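Local coordinates for protein ADP-dependent (S)-NAD(P)H-hydrate dehydratase (Enterococcus faecalis, PDB 2R3B) that probably catalyses ADP-dependent dehydration of (6S)-NAD(P)HX, a hydrated and damaged form of NAD(P)H, thereby helping to repair this cofactor, at residues Gln34-Ser37 with Asp38-Lys41; Ala242-Leu245 with Ala246-Pro250. All coordinates share one frame; numbering follows the deposited sequence.

Contact 1: residues Gln34-Ser37 with Asp38-Lys41; sequences QRPS and DSYK
Pro36 to Ser39 form a type I beta turn, with Ser37 and Asp38 as its two central residues and 5.6 Å between Pro36 CA and Ser39 CA. The usual closing bond, Ser39 N to Pro36 O, is weak, with 3.2 Å between the two atoms and a poorly aligned N-H. Ser39 OG is placed to donate to Pro36 O as well, but at 2.4 Å between these two atoms the model is strained there and the strength of this bond is doubtful. Ser39 can make both approaches because its OG lies anti to its carbonyl carbon and beside its own backbone N (chi1 -49°), which turns hydroxyl and amide toward one acceptor. The pyrrolidine ring of Pro36 flanks the turn. Its CD lies 3.3 Å from Ser39 OG, and its CB is 3.3 Å from Asp38 OD1. The carboxylate reaches the ring because Asp38 CG sits between the backbone N and the carbonyl carbon (chi1 69°), bringing OD1 back alongside the proline. These are van der Waals approaches of carbon to oxygen. Just before the turn, Arg35 sends its guanidinium elsewhere, to Pro226 O of the second subunit, and it also makes a cation-pi contact with Phe44. At its end, Ser39 O accepts a hydrogen bond from His208 NE2 of the second subunit, and the ring of that histidine stacks with Tyr40. The carbonyl of Pro36 thus appears to serve both the amide, weakly, and the hydroxyl of Ser39, which would give this buried hydroxyl a partner within the turn, and a loop with no regular secondary structure is given a definite bend at a subunit interface.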
# COMPACT_ATOMS: atom_id res chain seq x y z
N GLN B 34 -20.05 -25.10 0.48
CA GLN B 34 -20.02 -24.60 -0.89
C GLN B 34 -21.13 -23.59 -1.08
O GLN B 34 -22.25 -23.85 -0.70
CB GLN B 34 -20.23 -25.74 -1.89
CG GLN B 34 -18.99 -26.47 -2.25
CD GLN B 34 -19.22 -27.45 -3.42
OE1 GLN B 34 -18.27 -28.05 -3.93
NE2 GLN B 34 -20.48 -27.61 -3.85
N ARG B 35 -20.84 -22.44 -1.68
CA ARG B 35 -21.86 -21.44 -1.90
C ARG B 35 -22.83 -21.88 -2.99
O ARG B 35 -22.40 -22.34 -4.06
CB ARG B 35 -21.20 -20.14 -2.35
CG ARG B 35 -20.33 -19.51 -1.28
CD ARG B 35 -19.80 -18.14 -1.69
NE ARG B 35 -19.34 -17.43 -0.49
CZ ARG B 35 -18.91 -16.17 -0.47
NH1 ARG B 35 -18.88 -15.44 -1.56
NH2 ARG B 35 -18.55 -15.64 0.69
N PRO B 36 -24.14 -21.68 -2.76
CA PRO B 36 -25.13 -21.97 -3.80
C PRO B 36 -24.95 -21.10 -5.03
O PRO B 36 -24.66 -19.92 -4.93
CB PRO B 36 -26.45 -21.63 -3.12
CG PRO B 36 -26.18 -21.71 -1.68
CD PRO B 36 -24.79 -21.19 -1.54
N SER B 37 -25.17 -21.67 -6.20
CA SER B 37 -24.98 -20.92 -7.44
C SER B 37 -25.93 -19.74 -7.60
O SER B 37 -25.65 -18.83 -8.38
CB SER B 37 -25.13 -21.85 -8.63
OG SER B 37 -26.41 -22.44 -8.60
N ASP B 38 -27.03 -19.71 -6.86
CA ASP B 38 -27.97 -18.62 -6.98
C ASP B 38 -27.74 -17.51 -5.94
O ASP B 38 -28.64 -16.74 -5.68
CB ASP B 38 -29.41 -19.14 -6.89
CG ASP B 38 -29.77 -19.66 -5.51
OD1 ASP B 38 -28.87 -20.14 -4.78
OD2 ASP B 38 -30.98 -19.59 -5.16
N SER B 39 -26.53 -17.40 -5.39
CA SER B 39 -26.24 -16.47 -4.29
C SER B 39 -25.94 -15.08 -4.78
O SER B 39 -25.41 -14.93 -5.86
CB SER B 39 -25.01 -16.95 -3.52
OG SER B 39 -25.10 -18.32 -3.19
N TYR B 40 -26.22 -14.07 -3.95
CA TYR B 40 -25.72 -12.71 -4.17
C TYR B 40 -25.04 -12.24 -2.88
O TYR B 40 -25.12 -12.92 -1.86
CB TYR B 40 -26.86 -11.75 -4.54
CG TYR B 40 -27.42 -11.96 -5.95
CD1 TYR B 40 -26.65 -11.62 -7.08
CD2 TYR B 40 -28.70 -12.49 -6.16
CE1 TYR B 40 -27.14 -11.79 -8.37
CE2 TYR B 40 -29.21 -12.67 -7.46
CZ TYR B 40 -28.42 -12.32 -8.56
OH TYR B 40 -28.88 -12.49 -9.86
N LYS B 41 -24.39 -11.09 -2.91
CA LYS B 41 -23.56 -10.68 -1.77
C LYS B 41 -24.36 -10.56 -0.46
O LYS B 41 -23.85 -10.87 0.61
CB LYS B 41 -22.75 -9.43 -2.05
CG LYS B 41 -23.50 -8.18 -2.37
CD LYS B 41 -22.54 -7.06 -2.67
CE LYS B 41 -23.26 -5.78 -3.06
NZ LYS B 41 -23.92 -5.87 -4.40

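Contact 2: residues Ala242-Leu245 with Ala246-Pro250; sequences AGFL and AQFKP. With EDO (1,2-ethanediol), chain P.
Phe244 O is gripped by two successive backbone amides. Phe248 N lies 2.9 Å from Phe244 O and nearly on the line of the carbonyl (C=O...N 172°), an i+4 bond; Gln247 N, 3.1 Å from Phe244 O, makes an i+3 bond from well above the carbonyl plane. This mixture of spans, together with the i+4 bond from Ala246 N to Ala242 O, marks the last turn of helix 233-247. One residue earlier, Gly243 O receives a side chain: Gln247 NE2 donates to Gly243 O at 2.9 Å, with the acceptor close to the amide plane but the donor above the carbonyl plane. CG beside its own backbone N (chi1 -70°) and an extended chain beyond it carry the glutamine amide back along the helix to Gly243 O. That amide is further tied to Ser70 O through NE2, which helps fix its rotation. The aromatic pair is T-shaped: ring centroids of Phe244 and Phe248 are 5.0 Å apart, their planes meet at 77°, and the CD2-CE2 edge of Phe248 points at the face of Phe244, with CE2 over the ring centre. A water spans the chain's exit from the helix, donating to Leu245 O at 2.7 Å and to Phe248 O at 2.8 Å. Phe244 packs on Thr254, Ala258 and Leu261 of helix 252-269, and Phe248 also touches Thr254. Leu245 meets Val114, Trp143 and Ile145, while Ala246 lies on Val47 and Val114, seating the helix end against strands 46-50, 114-117 and 143-147.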
# COMPACT_ATOMS: atom_id res chain seq x y z
N ALA B 242 -16.24 -12.80 12.93
CA ALA B 242 -17.34 -11.98 12.38
C ALA B 242 -17.74 -12.40 10.96
O ALA B 242 -18.91 -12.54 10.64
CB ALA B 242 -16.93 -10.46 12.45
N GLY B 243 -16.75 -12.60 10.07
CA GLY B 243 -17.00 -13.05 8.70
C GLY B 243 -17.63 -14.44 8.64
O GLY B 243 -18.47 -14.71 7.79
N PHE B 244 -17.23 -15.34 9.55
CA PHE B 244 -17.83 -16.65 9.60
C PHE B 244 -19.29 -16.58 10.02
O PHE B 244 -20.14 -17.21 9.38
CB PHE B 244 -17.04 -17.59 10.52
CG PHE B 244 -15.99 -18.38 9.80
CD1 PHE B 244 -15.10 -17.74 8.94
CD2 PHE B 244 -15.85 -19.74 10.01
CE1 PHE B 244 -14.12 -18.46 8.25
CE2 PHE B 244 -14.85 -20.47 9.33
CZ PHE B 244 -13.99 -19.84 8.47
N LEU B 245 -19.59 -15.83 11.07
CA LEU B 245 -20.97 -15.70 11.56
C LEU B 245 -21.87 -15.02 10.51
O LEU B 245 -23.08 -15.21 10.48
CB LEU B 245 -21.02 -14.96 12.88
CG LEU B 245 -20.51 -15.78 14.07
CD1 LEU B 245 -20.36 -14.89 15.29
CD2 LEU B 245 -21.44 -16.97 14.36
N ALA B 246 -21.26 -14.23 9.63
CA ALA B 246 -21.98 -13.54 8.57
C ALA B 246 -22.48 -14.50 7.49
O ALA B 246 -23.53 -14.24 6.91
CB ALA B 246 -21.10 -12.46 7.93
N GLN B 247 -21.77 -15.61 7.29
CA GLN B 247 -21.96 -16.48 6.14
C GLN B 247 -22.52 -17.86 6.46
O GLN B 247 -23.16 -18.46 5.60
CB GLN B 247 -20.60 -16.79 5.53
CG GLN B 247 -19.93 -15.72 4.88
CD GLN B 247 -18.58 -16.20 4.48
OE1 GLN B 247 -18.45 -16.89 3.46
NE2 GLN B 247 -17.56 -15.85 5.26
N PHE B 248 -22.21 -18.38 7.64
CA PHE B 248 -22.41 -19.81 7.91
C PHE B 248 -23.52 -20.01 8.93
O PHE B 248 -24.16 -19.05 9.35
CB PHE B 248 -21.08 -20.42 8.34
CG PHE B 248 -20.00 -20.33 7.29
CD1 PHE B 248 -20.24 -20.75 6.00
CD2 PHE B 248 -18.72 -19.84 7.61
CE1 PHE B 248 -19.26 -20.67 5.04
CE2 PHE B 248 -17.73 -19.74 6.65
CZ PHE B 248 -17.97 -20.15 5.38
N LYS B 249 -23.78 -21.25 9.30
CA LYS B 249 -24.92 -21.55 10.15
C LYS B 249 -24.79 -20.87 11.50
O LYS B 249 -23.69 -20.73 12.03
CB LYS B 249 -25.10 -23.06 10.32
CG LYS B 249 -25.50 -23.72 8.99
CD LYS B 249 -26.07 -25.16 9.13
N PRO B 250 -25.90 -20.38 12.03
CA PRO B 250 -25.87 -19.65 13.31
C PRO B 250 -25.73 -20.54 14.54
O PRO B 250 -26.55 -20.47 15.44
CB PRO B 250 -27.21 -18.91 13.29
CG PRO B 250 -28.11 -19.79 12.47
CD PRO B 250 -27.24 -20.40 11.42
C1 EDO P . -27.52 -18.41 19.57
O1 EDO P . -28.48 -18.59 18.51
C2 EDO P . -26.88 -19.73 19.97
O2 EDO P . -26.50 -20.51 18.82
O HOH W 1 -24.51 -17.23 11.44

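In the fold
Contact 1 comes first along the chain, in the loop joining helix 25-31 to strand 46-50; contact 2 follows some 200 residues later, where helix 233-247 gives way to the connection toward helix 252-269. Their centres are nonetheless 14 Å apart, and they meet directly through a probable hydrogen bond of 3.0 Å between Arg35 NH2 and Gln247 OE1. Strand 46-50, which follows contact 1, belongs to the central sheet of this ribokinase-like fold on which contact 2 packs. Both contacts touch the second subunit, Arg35 and Gln247 each packing on its Tyr274, so the surface loop and the helix end together help form a tetramer interface. The predicted ligand residues Gly234 and Asp235 lie near the start of helix 233-247.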